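Local coordinates for protein lactose Operon Repressor (Escherichia coli, PDB 1JYE) that represses transcription of the lactose operon by binding operator DNA, and probably releases it when an inducer sugar occupies its core domain, at residues F161-H173 and L196-N208. The protein carries 1 engineered substitution. Sequence-based numbering, arbitrary orientation.
Sequences FSHEDGTRLGVEH and LRLAGWHKYLTRN
Y204 fits knob-into-hole among E164, T167, R168 and V171, its ring laid against R168, whose CB sits 3.5 Å from the Y204 ring centroid and almost on the normal, a CH-pi contact. Y204 OH donates to E164 OE2 (2.7 Å) on the anti side of the carboxylate, which stands nearly perpendicular to the ring. K203 NZ also reaches E164 OE2 (3.1 Å) in a salt bridge, from above the carboxylate plane, so two donors grip this oxygen. A phenylalanine in place of Y204 would probably keep the packing on R168 but cost E164 OE2 its hydroxyl donor, leaving the carboxylate freer to turn. T167 is the knob returned, set among R197, G200, W201 and Y204. Lying between the backbone N and the carbonyl carbon (chi1 56°), T167 OG1 donates to H163 O (2.8 Å), while CG2 packs near W201 CD1. G200 lets the helices close in here, since a CB would collide with T167 OG1. V171 CG1 meets L205 CD2 at 3.8 Å, and L196 CD1 covers one face of the H163 ring, whose NE2 is hydrogen-bonded to D152 OD1. In the second shell, L243 of strand 241-244 backs V171 and W201. Residues 163-173 and 196-207 thus cross at -47°, packing helices 163-177 and 192-207 beside the parallel sheet of one subdomain in this periplasmic-binding-protein-like fold.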
ATOM      1  N   PHE A 161     -18.065   6.098   0.838  1.00 14.44           N
ATOM      2  CA  PHE A 161     -18.586   4.903   1.485  1.00 13.41           C
ATOM      3  C   PHE A 161     -19.508   5.325   2.623  1.00 14.20           C
ATOM      4  O   PHE A 161     -19.350   6.406   3.193  1.00 14.39           O
ATOM      5  CB  PHE A 161     -17.438   4.061   2.032  1.00 13.85           C
ATOM      6  CG  PHE A 161     -16.632   3.388   0.967  1.00 16.65           C
ATOM      7  CD1 PHE A 161     -17.183   2.354   0.217  1.00 16.85           C
ATOM      8  CD2 PHE A 161     -15.330   3.797   0.697  1.00 17.62           C
ATOM      9  CE1 PHE A 161     -16.446   1.730  -0.795  1.00 18.30           C
ATOM     10  CE2 PHE A 161     -14.585   3.181  -0.310  1.00 19.64           C
ATOM     11  CZ  PHE A 161     -15.148   2.146  -1.057  1.00 17.78           C
ATOM     12  N   SER A 162     -20.472   4.475   2.948  1.00 14.46           N
ATOM     13  CA  SER A 162     -21.402   4.783   4.026  1.00 14.92           C
ATOM     14  C   SER A 162     -20.745   4.668   5.401  1.00 15.16           C
ATOM     15  O   SER A 162     -20.563   3.568   5.924  1.00 16.39           O
ATOM     16  CB  SER A 162     -22.612   3.851   3.967  1.00 16.18           C
ATOM     17  OG  SER A 162     -23.493   4.117   5.049  1.00 17.78           O
ATOM     18  N   HIS A 163     -20.385   5.807   5.981  1.00 13.94           N
ATOM     19  CA  HIS A 163     -19.777   5.825   7.305  1.00 14.12           C
ATOM     20  C   HIS A 163     -20.802   5.435   8.371  1.00 15.15           C
ATOM     21  O   HIS A 163     -20.451   4.845   9.388  1.00 13.89           O
ATOM     22  CB  HIS A 163     -19.204   7.214   7.599  1.00 16.47           C
ATOM     23  CG  HIS A 163     -20.138   8.334   7.268  1.00 17.67           C
ATOM     24  ND1 HIS A 163     -21.046   8.841   8.174  1.00 20.01           N
ATOM     25  CD2 HIS A 163     -20.330   9.021   6.117  1.00 18.63           C
ATOM     26  CE1 HIS A 163     -21.756   9.793   7.594  1.00 19.06           C
ATOM     27  NE2 HIS A 163     -21.342   9.922   6.345  1.00 20.38           N
ATOM     28  N   GLU A 164     -22.069   5.764   8.136  1.00 15.28           N
ATOM     29  CA  GLU A 164     -23.122   5.411   9.090  1.00 16.38           C
ATOM     30  C   GLU A 164     -23.199   3.892   9.229  1.00 15.89           C
ATOM     31  O   GLU A 164     -23.301   3.358  10.335  1.00 15.86           O
ATOM     32  CB  GLU A 164     -24.480   5.938   8.613  1.00 17.54           C
ATOM     33  CG  GLU A 164     -24.592   7.455   8.572  1.00 19.18           C
ATOM     34  CD  GLU A 164     -24.775   8.071   9.946  1.00 22.34           C
ATOM     35  OE1 GLU A 164     -24.743   9.314  10.045  1.00 23.61           O
ATOM     36  OE2 GLU A 164     -24.960   7.319  10.925  1.00 23.06           O
ATOM     37  N   ASP A 165     -23.145   3.197   8.097  1.00 15.17           N
ATOM     38  CA  ASP A 165     -23.226   1.744   8.108  1.00 16.10           C
ATOM     39  C   ASP A 165     -21.962   1.096   8.663  1.00 14.84           C
ATOM     40  O   ASP A 165     -22.041   0.146   9.431  1.00 14.39           O
ATOM     41  CB  ASP A 165     -23.513   1.226   6.696  1.00 18.83           C
ATOM     42  CG  ASP A 165     -24.933   1.532   6.242  1.00 24.41           C
ATOM     43  OD1 ASP A 165     -25.179   1.586   5.021  1.00 27.81           O
ATOM     44  OD2 ASP A 165     -25.809   1.703   7.114  1.00 28.60           O
ATOM     45  N   GLY A 166     -20.800   1.618   8.277  1.00 13.58           N
ATOM     46  CA  GLY A 166     -19.550   1.052   8.755  1.00 13.47           C
ATOM     47  C   GLY A 166     -19.371   1.149  10.258  1.00 13.91           C
ATOM     48  O   GLY A 166     -18.913   0.201  10.896  1.00 13.66           O
ATOM     49  N   THR A 167     -19.735   2.292  10.836  1.00 12.52           N
ATOM     50  CA  THR A 167     -19.598   2.472  12.270  1.00 12.67           C
ATOM     51  C   THR A 167     -20.672   1.693  13.027  1.00 13.59           C
ATOM     52  O   THR A 167     -20.400   1.123  14.079  1.00 12.57           O
ATOM     53  CB  THR A 167     -19.644   3.976  12.648  1.00 12.44           C
ATOM     54  OG1 THR A 167     -20.857   4.567  12.161  1.00 14.00           O
ATOM     55  CG2 THR A 167     -18.451   4.706  12.035  1.00 13.25           C
ATOM     56  N   ARG A 168     -21.884   1.654  12.485  1.00 13.10           N
ATOM     57  CA  ARG A 168     -22.961   0.913  13.131  1.00 13.57           C
ATOM     58  C   ARG A 168     -22.609  -0.574  13.161  1.00 14.72           C
ATOM     59  O   ARG A 168     -22.779  -1.240  14.178  1.00 14.04           O
ATOM     60  CB  ARG A 168     -24.280   1.111  12.382  1.00 14.65           C
ATOM     61  CG  ARG A 168     -25.428   0.254  12.919  1.00 16.32           C
ATOM     62  CD  ARG A 168     -26.672   0.428  12.063  1.00 21.71           C
ATOM     63  NE  ARG A 168     -26.401   0.090  10.670  1.00 24.80           N
ATOM     64  CZ  ARG A 168     -26.227  -1.146  10.213  1.00 26.71           C
ATOM     65  NH1 ARG A 168     -26.302  -2.186  11.032  1.00 27.36           N
ATOM     66  NH2 ARG A 168     -25.948  -1.338   8.932  1.00 27.13           N
ATOM     67  N   LEU A 169     -22.106  -1.088  12.044  1.00 14.06           N
ATOM     68  CA  LEU A 169     -21.740  -2.500  11.965  1.00 14.00           C
ATOM     69  C   LEU A 169     -20.718  -2.886  13.027  1.00 14.50           C
ATOM     70  O   LEU A 169     -20.859  -3.919  13.681  1.00 14.61           O
ATOM     71  CB  LEU A 169     -21.187  -2.835  10.575  1.00 13.78           C
ATOM     72  CG  LEU A 169     -22.208  -2.992   9.447  1.00 16.28           C
ATOM     73  CD1 LEU A 169     -21.491  -3.059   8.107  1.00 17.65           C
ATOM     74  CD2 LEU A 169     -23.038  -4.248   9.682  1.00 17.89           C
ATOM     75  N   GLY A 170     -19.691  -2.056  13.193  1.00 12.50           N
ATOM     76  CA  GLY A 170     -18.664  -2.336  14.179  1.00 13.20           C
ATOM     77  C   GLY A 170     -19.213  -2.303  15.592  1.00 13.83           C
ATOM     78  O   GLY A 170     -18.959  -3.204  16.389  1.00 14.15           O
ATOM     79  N   VAL A 171     -19.971  -1.259  15.905  1.00 13.54           N
ATOM     80  CA  VAL A 171     -20.550  -1.130  17.237  1.00 14.26           C
ATOM     81  C   VAL A 171     -21.537  -2.254  17.537  1.00 14.81           C
ATOM     82  O   VAL A 171     -21.451  -2.898  18.583  1.00 16.23           O
ATOM     83  CB  VAL A 171     -21.280   0.225  17.402  1.00 14.47           C
ATOM     84  CG1 VAL A 171     -22.059   0.243  18.715  1.00 15.97           C
ATOM     85  CG2 VAL A 171     -20.268   1.365  17.380  1.00 16.61           C
ATOM     86  N   GLU A 172     -22.472  -2.495  16.624  1.00 16.29           N
ATOM     87  CA  GLU A 172     -23.469  -3.535  16.849  1.00 17.43           C
ATOM     88  C   GLU A 172     -22.869  -4.930  16.965  1.00 16.98           C
ATOM     89  O   GLU A 172     -23.384  -5.770  17.703  1.00 17.04           O
ATOM     90  CB  GLU A 172     -24.541  -3.485  15.755  1.00 17.52           C
ATOM     91  CG  GLU A 172     -25.433  -2.254  15.902  1.00 18.80           C
ATOM     92  CD  GLU A 172     -26.598  -2.211  14.936  1.00 20.92           C
ATOM     93  OE1 GLU A 172     -27.447  -1.310  15.098  1.00 20.94           O
ATOM     94  OE2 GLU A 172     -26.672  -3.058  14.021  1.00 20.23           O
ATOM     95  N   HIS A 173     -21.774  -5.171  16.252  1.00 16.21           N
ATOM     96  CA  HIS A 173     -21.108  -6.468  16.313  1.00 15.48           C
ATOM     97  C   HIS A 173     -20.576  -6.700  17.730  1.00 15.52           C
ATOM     98  O   HIS A 173     -20.803  -7.758  18.323  1.00 16.39           O
ATOM     99  CB  HIS A 173     -19.955  -6.510  15.301  1.00 15.31           C
ATOM    100  CG  HIS A 173     -19.186  -7.796  15.309  1.00 18.20           C
ATOM    101  ND1 HIS A 173     -19.784  -9.022  15.117  1.00 18.71           N
ATOM    102  CD2 HIS A 173     -17.864  -8.043  15.470  1.00 19.27           C
ATOM    103  CE1 HIS A 173     -18.864  -9.970  15.157  1.00 20.07           C
ATOM    104  NE2 HIS A 173     -17.690  -9.402  15.370  1.00 19.63           N
ATOM    105  N   LEU A 196     -15.780  11.549  10.491  1.00 13.34           N
ATOM    106  CA  LEU A 196     -17.084  10.924  10.283  1.00 14.48           C
ATOM    107  C   LEU A 196     -17.132   9.568  10.978  1.00 14.49           C
ATOM    108  O   LEU A 196     -18.151   9.192  11.566  1.00 13.80           O
ATOM    109  CB  LEU A 196     -17.360  10.747   8.787  1.00 15.55           C
ATOM    110  CG  LEU A 196     -17.570  12.034   7.985  1.00 16.98           C
ATOM    111  CD1 LEU A 196     -17.607  11.704   6.495  1.00 18.12           C
ATOM    112  CD2 LEU A 196     -18.867  12.709   8.427  1.00 19.25           C
ATOM    113  N   ARG A 197     -16.022   8.838  10.913  1.00 12.88           N
ATOM    114  CA  ARG A 197     -15.933   7.522  11.536  1.00 12.38           C
ATOM    115  C   ARG A 197     -16.035   7.629  13.059  1.00 13.02           C
ATOM    116  O   ARG A 197     -16.780   6.880  13.693  1.00 13.45           O
ATOM    117  CB  ARG A 197     -14.611   6.856  11.127  1.00 14.07           C
ATOM    118  CG  ARG A 197     -14.482   5.369  11.454  1.00 16.47           C
ATOM    119  CD  ARG A 197     -13.386   4.755  10.568  1.00 16.36           C
ATOM    120  NE  ARG A 197     -13.708   4.996   9.164  1.00 15.52           N
ATOM    121  CZ  ARG A 197     -12.846   4.928   8.151  1.00 17.44           C
ATOM    122  NH1 ARG A 197     -11.572   4.617   8.359  1.00 13.78           N
ATOM    123  NH2 ARG A 197     -13.263   5.200   6.921  1.00 16.59           N
ATOM    124  N   LEU A 198     -15.302   8.568  13.647  1.00 12.26           N
ATOM    125  CA  LEU A 198     -15.340   8.733  15.096  1.00 12.61           C
ATOM    126  C   LEU A 198     -16.729   9.181  15.556  1.00 12.03           C
ATOM    127  O   LEU A 198     -17.251   8.674  16.550  1.00 12.55           O
ATOM    128  CB  LEU A 198     -14.283   9.746  15.550  1.00 12.85           C
ATOM    129  CG  LEU A 198     -14.221  10.038  17.056  1.00 12.62           C
ATOM    130  CD1 LEU A 198     -14.049   8.740  17.837  1.00 13.79           C
ATOM    131  CD2 LEU A 198     -13.065  10.994  17.338  1.00 13.48           C
ATOM    132  N   ALA A 199     -17.329  10.121  14.832  1.00 12.42           N
ATOM    133  CA  ALA A 199     -18.660  10.611  15.195  1.00 13.43           C
ATOM    134  C   ALA A 199     -19.664   9.470  15.129  1.00 14.06           C
ATOM    135  O   ALA A 199     -20.565   9.369  15.967  1.00 13.79           O
ATOM    136  CB  ALA A 199     -19.081  11.738  14.261  1.00 14.98           C
ATOM    137  N   GLY A 200     -19.503   8.616  14.123  1.00 14.63           N
ATOM    138  CA  GLY A 200     -20.391   7.480  13.959  1.00 14.91           C
ATOM    139  C   GLY A 200     -20.286   6.499  15.106  1.00 13.72           C
ATOM    140  O   GLY A 200     -21.309   6.030  15.610  1.00 14.47           O
ATOM    141  N   TRP A 201     -19.062   6.168  15.518  1.00 13.08           N
ATOM    142  CA  TRP A 201     -18.898   5.243  16.630  1.00 12.78           C
ATOM    143  C   TRP A 201     -19.620   5.783  17.854  1.00 13.75           C
ATOM    144  O   TRP A 201     -20.333   5.049  18.530  1.00 14.45           O
ATOM    145  CB  TRP A 201     -17.429   5.043  16.994  1.00 13.92           C
ATOM    146  CG  TRP A 201     -16.679   4.208  16.025  1.00 12.00           C
ATOM    147  CD1 TRP A 201     -17.179   3.206  15.247  1.00 13.06           C
ATOM    148  CD2 TRP A 201     -15.272   4.250  15.781  1.00 13.29           C
ATOM    149  NE1 TRP A 201     -16.162   2.614  14.530  1.00 12.87           N
ATOM    150  CE2 TRP A 201     -14.983   3.236  14.841  1.00 12.87           C
ATOM    151  CE3 TRP A 201     -14.226   5.042  16.267  1.00 14.87           C
ATOM    152  CZ2 TRP A 201     -13.684   2.995  14.377  1.00 14.12           C
ATOM    153  CZ3 TRP A 201     -12.936   4.803  15.807  1.00 17.01           C
ATOM    154  CH2 TRP A 201     -12.679   3.785  14.872  1.00 14.41           C
ATOM    155  N   HIS A 202     -19.427   7.066  18.139  1.00 13.13           N
ATOM    156  CA  HIS A 202     -20.075   7.669  19.298  1.00 14.25           C
ATOM    157  C   HIS A 202     -21.587   7.631  19.182  1.00 14.39           C
ATOM    158  O   HIS A 202     -22.282   7.376  20.164  1.00 14.77           O
ATOM    159  CB  HIS A 202     -19.598   9.109  19.485  1.00 14.57           C
ATOM    160  CG  HIS A 202     -18.263   9.213  20.155  1.00 14.45           C
ATOM    161  ND1 HIS A 202     -18.050   8.796  21.451  1.00 15.41           N
ATOM    162  CD2 HIS A 202     -17.075   9.685  19.712  1.00 15.51           C
ATOM    163  CE1 HIS A 202     -16.787   9.008  21.779  1.00 16.51           C
ATOM    164  NE2 HIS A 202     -16.174   9.546  20.740  1.00 15.84           N
ATOM    165  N   LYS A 203     -22.097   7.886  17.982  1.00 14.10           N
ATOM    166  CA  LYS A 203     -23.537   7.873  17.754  1.00 15.38           C
ATOM    167  C   LYS A 203     -24.145   6.514  18.092  1.00 15.57           C
ATOM    168  O   LYS A 203     -25.101   6.425  18.862  1.00 14.87           O
ATOM    169  CB  LYS A 203     -23.851   8.221  16.297  1.00 16.30           C
ATOM    170  CG  LYS A 203     -25.324   8.079  15.931  1.00 19.69           C
ATOM    171  CD  LYS A 203     -25.569   8.409  14.466  1.00 21.02           C
ATOM    172  CE  LYS A 203     -26.998   8.091  14.061  1.00 23.03           C
ATOM    173  NZ  LYS A 203     -27.266   8.411  12.629  1.00 22.70           N
ATOM    174  N   TYR A 204     -23.588   5.451  17.526  1.00 14.15           N
ATOM    175  CA  TYR A 204     -24.131   4.126  17.778  1.00 13.45           C
ATOM    176  C   TYR A 204     -23.839   3.571  19.168  1.00 13.52           C
ATOM    177  O   TYR A 204     -24.644   2.812  19.710  1.00 15.38           O
ATOM    178  CB  TYR A 204     -23.693   3.180  16.656  1.00 14.76           C
ATOM    179  CG  TYR A 204     -24.333   3.598  15.350  1.00 14.65           C
ATOM    180  CD1 TYR A 204     -25.701   3.405  15.132  1.00 14.94           C
ATOM    181  CD2 TYR A 204     -23.603   4.282  14.378  1.00 15.72           C
ATOM    182  CE1 TYR A 204     -26.327   3.892  13.988  1.00 15.75           C
ATOM    183  CE2 TYR A 204     -24.221   4.772  13.225  1.00 14.10           C
ATOM    184  CZ  TYR A 204     -25.583   4.578  13.041  1.00 17.44           C
ATOM    185  OH  TYR A 204     -26.208   5.090  11.929  1.00 19.17           O
ATOM    186  N   LEU A 205     -22.713   3.954  19.764  1.00 13.53           N
ATOM    187  CA  LEU A 205     -22.420   3.496  21.117  1.00 13.21           C
ATOM    188  C   LEU A 205     -23.467   4.142  22.030  1.00 14.26           C
ATOM    189  O   LEU A 205     -24.022   3.486  22.913  1.00 14.46           O
ATOM    190  CB  LEU A 205     -21.015   3.920  21.556  1.00 15.59           C
ATOM    191  CG  LEU A 205     -19.856   3.058  21.040  1.00 15.79           C
ATOM    192  CD1 LEU A 205     -18.531   3.650  21.487  1.00 18.60           C
ATOM    193  CD2 LEU A 205     -20.011   1.635  21.564  1.00 17.30           C
ATOM    194  N   THR A 206     -23.745   5.421  21.790  1.00 15.26           N
ATOM    195  CA  THR A 206     -24.734   6.146  22.587  1.00 14.99           C
ATOM    196  C   THR A 206     -26.112   5.513  22.420  1.00 15.02           C
ATOM    197  O   THR A 206     -26.854   5.355  23.392  1.00 14.61           O
ATOM    198  CB  THR A 206     -24.805   7.633  22.177  1.00 16.67           C
ATOM    199  OG1 THR A 206     -23.535   8.254  22.411  1.00 17.83           O
ATOM    200  CG2 THR A 206     -25.865   8.363  23.001  1.00 18.34           C
ATOM    201  N   ARG A 207     -26.457   5.143  21.192  1.00 14.45           N
ATOM    202  CA  ARG A 207     -27.750   4.517  20.940  1.00 16.41           C
ATOM    203  C   ARG A 207     -27.876   3.207  21.716  1.00 16.86           C
ATOM    204  O   ARG A 207     -28.981   2.776  22.051  1.00 17.43           O
ATOM    205  CB  ARG A 207     -27.944   4.253  19.444  1.00 18.66           C
ATOM    206  CG  ARG A 207     -28.226   5.503  18.619  1.00 24.08           C
ATOM    207  CD  ARG A 207     -28.716   5.124  17.227  1.00 28.06           C
ATOM    208  NE  ARG A 207     -29.113   6.283  16.436  1.00 33.96           N
ATOM    209  CZ  ARG A 207     -29.621   6.206  15.210  1.00 34.40           C
ATOM    210  NH1 ARG A 207     -29.791   5.023  14.636  1.00 37.63           N
ATOM    211  NH2 ARG A 207     -29.955   7.311  14.557  1.00 38.62           N
ATOM    212  N   ASN A 208     -26.739   2.579  21.998  1.00 16.35           N
ATOM    213  CA  ASN A 208     -26.721   1.324  22.743  1.00 15.36           C
ATOM    214  C   ASN A 208     -26.422   1.570  24.224  1.00 16.33           C
ATOM    215  O   ASN A 208     -26.061   0.654  24.966  1.00 16.83           O
ATOM    216  CB  ASN A 208     -25.697   0.365  22.120  1.00 15.43           C
ATOM    217  CG  ASN A 208     -26.225  -0.295  20.855  1.00 16.67           C
ATOM    218  OD1 ASN A 208     -26.949  -1.289  20.918  1.00 18.71           O
ATOM    219  ND2 ASN A 208     -25.892   0.275  19.703  1.00 16.97           N
TER
HETATM  220  O   HOH W   1     -20.797   9.204  10.861  1.00 31.72           O
HETATM  221  O   HOH W   2     -26.518   2.899   9.691  1.00 29.08           O
HETATM  222  O   HOH W   3     -16.647   0.163  12.992  1.00 14.17           O
HETATM  223  O   HOH W   4     -27.284   0.351  17.134  1.00 28.18           O